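Local coordinates for histidine--tRNA ligase (Thermus thermophilus, PDB 1H4V), which catalyses the ATP-dependent attachment of L-histidine to tRNA(His), releasing AMP and diphosphate, as a homodimeric class II aminoacyl-tRNA synthetase, at residues A[135-145]-A[236-247]; A[373-383]-A[394-402]. All coordinates share one frame; numbering follows the deposited sequence.

Interaction 1 (A[135-145]-A[236-247])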
loop_
_atom_site.group_PDB
_atom_site.type_symbol
_atom_site.label_atom_id
_atom_site.label_comp_id
_atom_site.label_asym_id
_atom_site.label_seq_id
_atom_site.Cartn_x
_atom_site.Cartn_y
_atom_site.Cartn_z
ATOM N N GLU A 135 -28.042 12.488 3.837
ATOM C CA GLU A 135 -28.827 11.688 4.770
ATOM C C GLU A 135 -29.737 10.717 4.007
ATOM O O GLU A 135 -30.399 9.866 4.605
ATOM C CB GLU A 135 -29.682 12.611 5.644
ATOM C CG GLU A 135 -30.578 11.874 6.614
ATOM C CD GLU A 135 -29.800 11.246 7.759
ATOM O OE1 GLU A 135 -30.256 10.212 8.290
ATOM O OE2 GLU A 135 -28.741 11.795 8.132
ATOM N N ASN A 136 -29.763 10.852 2.684
ATOM C CA ASN A 136 -30.597 10.009 1.827
ATOM C C ASN A 136 -30.428 8.508 2.090
ATOM O O ASN A 136 -29.326 7.981 2.019
ATOM C CB ASN A 136 -30.298 10.308 0.358
ATOM C CG ASN A 136 -31.404 9.840 -0.556
ATOM O OD1 ASN A 136 -31.764 8.666 -0.560
ATOM N ND2 ASN A 136 -31.968 10.767 -1.330
ATOM N N PRO A 137 -31.531 7.804 2.402
ATOM C CA PRO A 137 -31.514 6.362 2.682
ATOM C C PRO A 137 -31.006 5.493 1.537
ATOM O O PRO A 137 -30.652 4.324 1.733
ATOM C CB PRO A 137 -32.967 6.062 3.065
ATOM C CG PRO A 137 -33.735 7.119 2.357
ATOM C CD PRO A 137 -32.893 8.345 2.549
ATOM N N ILE A 138 -30.976 6.058 0.337
ATOM C CA ILE A 138 -30.459 5.323 -0.801
ATOM C C ILE A 138 -28.977 5.021 -0.537
ATOM O O ILE A 138 -28.491 3.949 -0.867
ATOM C CB ILE A 138 -30.619 6.141 -2.118
ATOM C CG1 ILE A 138 -32.061 6.015 -2.623
ATOM C CG2 ILE A 138 -29.638 5.657 -3.177
ATOM C CD1 ILE A 138 -32.413 6.941 -3.787
ATOM N N LEU A 139 -28.271 5.953 0.090
ATOM C CA LEU A 139 -26.857 5.755 0.365
ATOM C C LEU A 139 -26.584 4.633 1.357
ATOM O O LEU A 139 -25.553 3.958 1.265
ATOM C CB LEU A 139 -26.233 7.056 0.859
ATOM C CG LEU A 139 -26.407 8.148 -0.190
ATOM C CD1 LEU A 139 -26.001 9.477 0.381
ATOM C CD2 LEU A 139 -25.586 7.801 -1.428
ATOM N N ASP A 140 -27.502 4.428 2.300
ATOM C CA ASP A 140 -27.346 3.363 3.289
ATOM C C ASP A 140 -27.496 2.012 2.599
ATOM O O ASP A 140 -26.709 1.098 2.817
ATOM C CB ASP A 140 -28.398 3.495 4.395
ATOM C CG ASP A 140 -28.401 4.869 5.029
ATOM O OD1 ASP A 140 -28.462 4.953 6.274
ATOM O OD2 ASP A 140 -28.352 5.870 4.284
ATOM N N ALA A 141 -28.511 1.894 1.753
ATOM C CA ALA A 141 -28.734 0.651 1.033
ATOM C C ALA A 141 -27.544 0.378 0.110
ATOM O O ALA A 141 -27.139 -0.772 -0.074
ATOM C CB ALA A 141 -30.033 0.734 0.225
ATOM N N GLU A 142 -26.985 1.438 -0.467
ATOM C CA GLU A 142 -25.845 1.295 -1.366
ATOM C C GLU A 142 -24.615 0.798 -0.610
ATOM O O GLU A 142 -23.896 -0.073 -1.097
ATOM C CB GLU A 142 -25.542 2.626 -2.057
ATOM C CG GLU A 142 -24.378 2.588 -3.016
ATOM C CD GLU A 142 -24.292 3.840 -3.878
ATOM O OE1 GLU A 142 -24.435 3.733 -5.118
ATOM O OE2 GLU A 142 -24.083 4.937 -3.318
ATOM N N ALA A 143 -24.385 1.339 0.584
ATOM C CA ALA A 143 -23.250 0.930 1.405
ATOM C C ALA A 143 -23.344 -0.568 1.681
ATOM O O ALA A 143 -22.355 -1.296 1.557
ATOM C CB ALA A 143 -23.244 1.706 2.724
ATOM N N VAL A 144 -24.544 -1.016 2.048
ATOM C CA VAL A 144 -24.801 -2.426 2.336
ATOM C C VAL A 144 -24.564 -3.296 1.096
ATOM O O VAL A 144 -23.815 -4.273 1.141
ATOM C CB VAL A 144 -26.259 -2.645 2.839
ATOM C CG1 VAL A 144 -26.553 -4.121 2.947
ATOM C CG2 VAL A 144 -26.458 -1.982 4.216
ATOM N N VAL A 145 -25.198 -2.939 -0.014
ATOM C CA VAL A 145 -25.032 -3.703 -1.245
ATOM C C VAL A 145 -23.584 -3.705 -1.723
ATOM O O VAL A 145 -23.092 -4.727 -2.182
ATOM C CB VAL A 145 -25.921 -3.152 -2.373
ATOM C CG1 VAL A 145 -25.756 -4.005 -3.622
ATOM C CG2 VAL A 145 -27.370 -3.149 -1.930
ATOM N N HIS A 236 -36.849 5.912 8.042
ATOM C CA HIS A 236 -35.572 5.833 7.337
ATOM C C HIS A 236 -35.161 4.367 7.185
ATOM O O HIS A 236 -34.723 3.936 6.118
ATOM C CB HIS A 236 -34.507 6.616 8.108
ATOM C CG HIS A 236 -33.234 6.825 7.347
ATOM N ND1 HIS A 236 -32.238 5.871 7.278
ATOM C CD2 HIS A 236 -32.798 7.875 6.613
ATOM C CE1 HIS A 236 -31.245 6.328 6.535
ATOM N NE2 HIS A 236 -31.559 7.542 6.119
ATOM N N LEU A 237 -35.326 3.599 8.256
ATOM C CA LEU A 237 -34.986 2.190 8.224
ATOM C C LEU A 237 -35.894 1.448 7.252
ATOM O O LEU A 237 -35.453 0.523 6.566
ATOM C CB LEU A 237 -35.109 1.582 9.626
ATOM C CG LEU A 237 -34.866 0.072 9.754
ATOM C CD1 LEU A 237 -33.495 -0.306 9.184
ATOM C CD2 LEU A 237 -34.977 -0.319 11.230
ATOM N N LYS A 238 -37.163 1.843 7.188
ATOM C CA LYS A 238 -38.083 1.180 6.274
ATOM C C LYS A 238 -37.649 1.444 4.836
ATOM O O LYS A 238 -37.718 0.557 3.993
ATOM C CB LYS A 238 -39.518 1.656 6.500
ATOM N N GLU A 239 -37.187 2.659 4.561
ATOM C CA GLU A 239 -36.707 3.006 3.222
ATOM C C GLU A 239 -35.507 2.113 2.863
ATOM O O GLU A 239 -35.452 1.533 1.771
ATOM C CB GLU A 239 -36.282 4.477 3.175
ATOM C CG GLU A 239 -37.424 5.474 3.274
ATOM C CD GLU A 239 -38.222 5.578 1.982
ATOM O OE1 GLU A 239 -37.658 6.048 0.970
ATOM O OE2 GLU A 239 -39.411 5.189 1.975
ATOM N N VAL A 240 -34.552 2.001 3.785
ATOM C CA VAL A 240 -33.378 1.176 3.545
ATOM C C VAL A 240 -33.795 -0.264 3.248
ATOM O O VAL A 240 -33.276 -0.894 2.321
ATOM C CB VAL A 240 -32.422 1.173 4.759
ATOM C CG1 VAL A 240 -31.189 0.335 4.449
ATOM C CG2 VAL A 240 -32.023 2.594 5.109
ATOM N N GLU A 241 -34.737 -0.779 4.036
ATOM C CA GLU A 241 -35.224 -2.140 3.846
ATOM C C GLU A 241 -35.849 -2.291 2.462
ATOM O O GLU A 241 -35.600 -3.275 1.763
ATOM C CB GLU A 241 -36.270 -2.495 4.904
ATOM C CG GLU A 241 -35.752 -2.522 6.330
ATOM C CD GLU A 241 -36.840 -2.861 7.339
ATOM O OE1 GLU A 241 -37.434 -3.953 7.226
ATOM O OE2 GLU A 241 -37.103 -2.037 8.241
ATOM N N ARG A 242 -36.653 -1.313 2.065
ATOM C CA ARG A 242 -37.307 -1.367 0.767
ATOM C C ARG A 242 -36.289 -1.491 -0.363
ATOM O O ARG A 242 -36.462 -2.305 -1.272
ATOM C CB ARG A 242 -38.181 -0.128 0.546
ATOM C CG ARG A 242 -39.038 -0.226 -0.709
ATOM C CD ARG A 242 -39.893 1.017 -0.921
ATOM N NE ARG A 242 -39.100 2.160 -1.369
ATOM C CZ ARG A 242 -39.614 3.343 -1.690
ATOM N NH1 ARG A 242 -40.924 3.537 -1.608
ATOM N NH2 ARG A 242 -38.824 4.326 -2.105
ATOM N N HIS A 243 -35.221 -0.697 -0.303
ATOM C CA HIS A 243 -34.200 -0.763 -1.339
ATOM C C HIS A 243 -33.512 -2.121 -1.434
ATOM O O HIS A 243 -33.311 -2.630 -2.536
ATOM C CB HIS A 243 -33.157 0.339 -1.143
ATOM C CG HIS A 243 -33.720 1.719 -1.264
ATOM N ND1 HIS A 243 -34.650 2.059 -2.224
ATOM C CD2 HIS A 243 -33.500 2.839 -0.538
ATOM C CE1 HIS A 243 -34.983 3.329 -2.080
ATOM N NE2 HIS A 243 -34.300 3.825 -1.065
ATOM N N LEU A 244 -33.158 -2.716 -0.296
ATOM C CA LEU A 244 -32.492 -4.018 -0.317
ATOM C C LEU A 244 -33.402 -5.094 -0.900
ATOM O O LEU A 244 -32.954 -5.962 -1.654
ATOM C CB LEU A 244 -32.045 -4.423 1.088
ATOM C CG LEU A 244 -30.987 -3.522 1.742
ATOM C CD1 LEU A 244 -30.687 -4.034 3.138
ATOM C CD2 LEU A 244 -29.726 -3.494 0.884
ATOM N N GLU A 245 -34.680 -5.042 -0.546
ATOM C CA GLU A 245 -35.636 -6.005 -1.069
ATOM C C GLU A 245 -35.627 -5.877 -2.592
ATOM O O GLU A 245 -35.493 -6.865 -3.314
ATOM C CB GLU A 245 -37.035 -5.711 -0.500
ATOM N N ARG A 246 -35.737 -4.640 -3.062
ATOM C CA ARG A 246 -35.751 -4.335 -4.481
ATOM C C ARG A 246 -34.444 -4.738 -5.182
ATOM O O ARG A 246 -34.421 -4.945 -6.392
ATOM C CB ARG A 246 -36.024 -2.841 -4.653
ATOM C CG ARG A 246 -36.235 -2.401 -6.077
ATOM C CD ARG A 246 -37.501 -2.985 -6.689
ATOM N NE ARG A 246 -37.565 -2.642 -8.104
ATOM C CZ ARG A 246 -37.899 -1.442 -8.567
ATOM N NH1 ARG A 246 -38.219 -0.469 -7.728
ATOM N NH2 ARG A 246 -37.862 -1.202 -9.871
ATOM N N LEU A 247 -33.360 -4.852 -4.422
ATOM C CA LEU A 247 -32.073 -5.240 -4.992
ATOM C C LEU A 247 -31.775 -6.714 -4.760
ATOM O O LEU A 247 -30.664 -7.178 -5.004
ATOM C CB LEU A 247 -30.960 -4.392 -4.389
ATOM C CG LEU A 247 -30.930 -2.953 -4.903
ATOM C CD1 LEU A 247 -30.118 -2.071 -3.971
ATOM C CD2 LEU A 247 -30.369 -2.949 -6.309
#
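His-236 reaches across to the start of the other helix, where its NE2 donates to the carbonyl O of Glu-135 at 3.0 Å. The acceptor lies in the ring plane and the N-H points fairly straight at it (156°). With CG anti to its backbone N (chi1 -169°), the imidazole swings out along the partner's first turn, and one ring face receives CB of Pro-137 in a CH-pi contact, 3.9 Å from CB to the ring centroid. At the ring's edge CE1 of His-236 meets OD1 of Asp-140 at 3.1 Å. Proline suits the first turn of helix 137-153, which needs no N-H there, while Asn-136 caps the helix through OD1.

The two helices cross at -48° with axes 8.4 Å apart, a closeness permitted by Ala-141, whose CB meets CB of His-243 at 3.4 Å. NE2 of His-243 comes within 3.5 Å of CG1 of Ile-138, crossing it at a slant, and ND1 bonds Tyr-346 OH of the second subunit. Farther along, branched aliphatic chains take over: CD2 of Leu-244 touches both CG1 of Val-144 (3.8 Å) and CG2 of Val-145 (3.7 Å), and the latter methyl also meets CD1 of Leu-247.

The seam thus runs from polar to apolar within the catalytic domain. At its polar end the Asp-140 carboxylate is occupied by a hydrogen bond with Thr-267 and a salt bridge with Arg-287, and meets the imidazole chiefly at CE1. The ring is held in place instead by the Pro-137 contact and by the one hydrogen bond between the two segments, from His-236 to the loop carbonyl of Glu-135.

Interaction 2 (A[373-383]-A[394-402]); sequences ALKRGAAFAGF and VTLKRLATG
CB of Ala-373 lies 3.8 Å from CD1 of Leu-399, and CD1 of Leu-374 lies 3.9 Å from that same CD1 of Leu-399. Gly-377, with its positive phi, ends the helix in a Schellman motif and turns the chain toward the sheet. Ala-378 adds its small methyl to the Leu-399 pocket, and the carbonyl O of Ala-379 accepts from Leu-399 N at 3.1 Å. Phe-380 opens the strand as the non-hydrogen-bonded partner of Arg-398. The arginine, its CG anti to the backbone N (chi1 -174°), runs extended, with CG of Arg-398 over the face, 4.3 Å from the centroid of the Phe-380 ring, in a CH-pi contact. Replacing Phe-380 by an alanine would probably leave the Arg-398 chain without its aromatic support and freer to turn. This antiparallel pairing joins 380-384 to 393-398 in the mixed sheet of the anticodon-binding domain, where 380-384 also runs parallel to 331-335. Ala-381 exchanges two backbone bonds with Lys-397, and its CB meets CD2 of Leu-399 at 3.6 Å. At Gly-382 a CB would crowd CD2 of Leu-396, so glycine leaves that space to the leucine. Phe-383 N donates to Thr-395 O at 2.9 Å, while the return bond is weak.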
loop_
_atom_site.group_PDB
_atom_site.type_symbol
_atom_site.label_atom_id
_atom_site.label_comp_id
_atom_site.label_asym_id
_atom_site.label_seq_id
_atom_site.Cartn_x
_atom_site.Cartn_y
_atom_site.Cartn_z
ATOM N N ALA A 373 14.990 -24.874 -15.130
ATOM C CA ALA A 373 14.015 -24.081 -15.868
ATOM C C ALA A 373 12.624 -24.687 -15.723
ATOM O O ALA A 373 11.642 -23.963 -15.628
ATOM C CB ALA A 373 14.401 -24.004 -17.334
ATOM N N LEU A 374 12.540 -26.017 -15.717
ATOM C CA LEU A 374 11.257 -26.706 -15.569
ATOM C C LEU A 374 10.661 -26.422 -14.196
ATOM O O LEU A 374 9.472 -26.131 -14.067
ATOM C CB LEU A 374 11.416 -28.226 -15.711
ATOM C CG LEU A 374 11.272 -28.935 -17.063
ATOM C CD1 LEU A 374 10.096 -28.320 -17.819
ATOM C CD2 LEU A 374 12.552 -28.825 -17.876
ATOM N N LYS A 375 11.499 -26.520 -13.173
ATOM C CA LYS A 375 11.064 -26.291 -11.811
ATOM C C LYS A 375 10.585 -24.856 -11.598
ATOM O O LYS A 375 9.657 -24.612 -10.832
ATOM C CB LYS A 375 12.207 -26.624 -10.845
ATOM N N ARG A 376 11.210 -23.912 -12.294
ATOM C CA ARG A 376 10.864 -22.503 -12.164
ATOM C C ARG A 376 9.709 -22.116 -13.081
ATOM O O ARG A 376 9.272 -20.965 -13.097
ATOM C CB ARG A 376 12.106 -21.657 -12.448
ATOM C CG ARG A 376 13.295 -22.092 -11.592
ATOM C CD ARG A 376 14.584 -21.373 -11.955
ATOM N NE ARG A 376 14.728 -20.107 -11.244
ATOM C CZ ARG A 376 15.530 -19.922 -10.200
ATOM N NH1 ARG A 376 16.270 -20.918 -9.737
ATOM N NH2 ARG A 376 15.591 -18.735 -9.621
ATOM N N GLY A 377 9.213 -23.092 -13.833
ATOM C CA GLY A 377 8.096 -22.851 -14.727
ATOM C C GLY A 377 8.350 -21.873 -15.856
ATOM O O GLY A 377 7.450 -21.135 -16.260
ATOM N N ALA A 378 9.570 -21.871 -16.380
ATOM C CA ALA A 378 9.922 -20.985 -17.485
ATOM C C ALA A 378 9.254 -21.432 -18.781
ATOM O O ALA A 378 9.075 -22.624 -19.018
ATOM C CB ALA A 378 11.431 -20.965 -17.673
ATOM N N ALA A 379 8.873 -20.471 -19.615
ATOM C CA ALA A 379 8.270 -20.794 -20.895
ATOM C C ALA A 379 9.410 -21.340 -21.763
ATOM O O ALA A 379 9.274 -22.381 -22.405
ATOM C CB ALA A 379 7.666 -19.549 -21.529
ATOM N N PHE A 380 10.542 -20.636 -21.755
ATOM C CA PHE A 380 11.716 -21.040 -22.521
ATOM C C PHE A 380 12.946 -21.169 -21.655
ATOM O O PHE A 380 13.074 -20.504 -20.631
ATOM C CB PHE A 380 12.060 -20.025 -23.615
ATOM C CG PHE A 380 11.131 -20.042 -24.787
ATOM C CD1 PHE A 380 9.938 -19.336 -24.752
ATOM C CD2 PHE A 380 11.460 -20.755 -25.936
ATOM C CE1 PHE A 380 9.075 -19.336 -25.852
ATOM C CE2 PHE A 380 10.612 -20.763 -27.037
ATOM C CZ PHE A 380 9.416 -20.051 -26.996
ATOM N N ALA A 381 13.858 -22.028 -22.087
ATOM C CA ALA A 381 15.123 -22.216 -21.404
ATOM C C ALA A 381 16.131 -21.728 -22.442
ATOM O O ALA A 381 15.905 -21.882 -23.642
ATOM C CB ALA A 381 15.350 -23.677 -21.093
ATOM N N GLY A 382 17.217 -21.110 -21.991
ATOM C CA GLY A 382 18.219 -20.620 -22.920
ATOM C C GLY A 382 19.571 -21.171 -22.527
ATOM O O GLY A 382 19.856 -21.354 -21.341
ATOM N N PHE A 383 20.413 -21.447 -23.509
ATOM C CA PHE A 383 21.724 -21.981 -23.203
ATOM C C PHE A 383 22.829 -21.181 -23.855
ATOM O O PHE A 383 22.776 -20.878 -25.049
ATOM C CB PHE A 383 21.813 -23.449 -23.628
ATOM C CG PHE A 383 20.825 -24.330 -22.933
ATOM C CD1 PHE A 383 19.501 -24.378 -23.354
ATOM C CD2 PHE A 383 21.207 -25.086 -21.826
ATOM C CE1 PHE A 383 18.568 -25.166 -22.681
ATOM C CE2 PHE A 383 20.279 -25.880 -21.144
ATOM C CZ PHE A 383 18.962 -25.919 -21.572
ATOM N N VAL A 394 22.406 -17.948 -29.589
ATOM C CA VAL A 394 21.782 -18.510 -28.396
ATOM C C VAL A 394 20.968 -19.728 -28.794
ATOM O O VAL A 394 20.504 -19.835 -29.935
ATOM C CB VAL A 394 20.813 -17.502 -27.740
ATOM C CG1 VAL A 394 20.399 -17.990 -26.366
ATOM C CG2 VAL A 394 21.466 -16.139 -27.657
ATOM N N THR A 395 20.793 -20.644 -27.851
ATOM C CA THR A 395 20.006 -21.835 -28.098
ATOM C C THR A 395 18.786 -21.696 -27.220
ATOM O O THR A 395 18.903 -21.448 -26.022
ATOM C CB THR A 395 20.779 -23.117 -27.717
ATOM O OG1 THR A 395 21.858 -23.304 -28.639
ATOM C CG2 THR A 395 19.872 -24.336 -27.760
ATOM N N LEU A 396 17.611 -21.827 -27.822
ATOM C CA LEU A 396 16.369 -21.718 -27.075
ATOM C C LEU A 396 15.598 -23.027 -27.147
ATOM O O LEU A 396 15.672 -23.754 -28.134
ATOM C CB LEU A 396 15.506 -20.574 -27.628
ATOM C CG LEU A 396 16.051 -19.142 -27.493
ATOM C CD1 LEU A 396 15.067 -18.157 -28.127
ATOM C CD2 LEU A 396 16.286 -18.806 -26.023
ATOM N N LYS A 397 14.865 -23.329 -26.085
ATOM C CA LYS A 397 14.083 -24.542 -26.048
ATOM C C LYS A 397 12.738 -24.263 -25.407
ATOM O O LYS A 397 12.667 -23.956 -24.218
ATOM C CB LYS A 397 14.811 -25.627 -25.253
ATOM C CG LYS A 397 14.092 -26.966 -25.253
ATOM C CD LYS A 397 14.799 -27.975 -24.360
ATOM C CE LYS A 397 14.285 -29.382 -24.609
ATOM N NZ LYS A 397 14.525 -29.776 -26.031
ATOM N N ARG A 398 11.671 -24.352 -26.194
ATOM C CA ARG A 398 10.345 -24.131 -25.648
ATOM C C ARG A 398 10.080 -25.362 -24.791
ATOM O O ARG A 398 9.903 -26.465 -25.303
ATOM C CB ARG A 398 9.315 -23.997 -26.768
ATOM C CG ARG A 398 7.930 -23.629 -26.263
ATOM C CD ARG A 398 7.030 -23.127 -27.385
ATOM N NE ARG A 398 5.735 -22.679 -26.872
ATOM C CZ ARG A 398 5.580 -21.730 -25.952
ATOM N NH1 ARG A 398 6.639 -21.125 -25.436
ATOM N NH2 ARG A 398 4.367 -21.393 -25.538
ATOM N N LEU A 399 10.080 -25.168 -23.477
ATOM C CA LEU A 399 9.888 -26.272 -22.548
ATOM C C LEU A 399 8.625 -27.098 -22.782
ATOM O O LEU A 399 8.687 -28.325 -22.815
ATOM C CB LEU A 399 9.927 -25.757 -21.101
ATOM C CG LEU A 399 11.206 -25.027 -20.662
ATOM C CD1 LEU A 399 11.210 -24.882 -19.155
ATOM C CD2 LEU A 399 12.426 -25.795 -21.083
ATOM N N ALA A 400 7.491 -26.431 -22.959
ATOM C CA ALA A 400 6.223 -27.118 -23.174
ATOM C C ALA A 400 6.176 -28.050 -24.392
ATOM O O ALA A 400 5.483 -29.067 -24.364
ATOM C CB ALA A 400 5.092 -26.097 -23.266
ATOM N N THR A 401 6.897 -27.718 -25.459
ATOM C CA THR A 401 6.878 -28.560 -26.651
ATOM C C THR A 401 8.212 -29.222 -26.992
ATOM O O THR A 401 8.283 -30.038 -27.912
ATOM C CB THR A 401 6.410 -27.766 -27.884
ATOM O OG1 THR A 401 7.447 -26.864 -28.296
ATOM C CG2 THR A 401 5.137 -26.979 -27.560
ATOM N N GLY A 402 9.268 -28.871 -26.261
ATOM C CA GLY A 402 10.573 -29.459 -26.516
ATOM C C GLY A 402 11.307 -28.894 -27.717
ATOM O O GLY A 402 12.481 -29.193 -27.928
#

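In the fold
Interactions 1 and 2 belong to different modules of the synthetase, the catalytic domain and the anticodon-binding domain, and lie on opposite sides of the chain's centre. Their centres are 56 Å apart and their nearest atoms about 37 Å, so neither touches the other; along the chain, 135-145 with 236-247 closes before 373-383 with 394-402 opens. The dimer brings the two kinds of domain together: the helix pair of interaction 1 packs against Val-341, Phe-345 and Tyr-346 of the second subunit, which lie in its anticodon-binding domain, while Arg-376 in interaction 2 packs on Pro-99 of the second subunit. The structure is ligand-free, and neither contact holds a bound substrate.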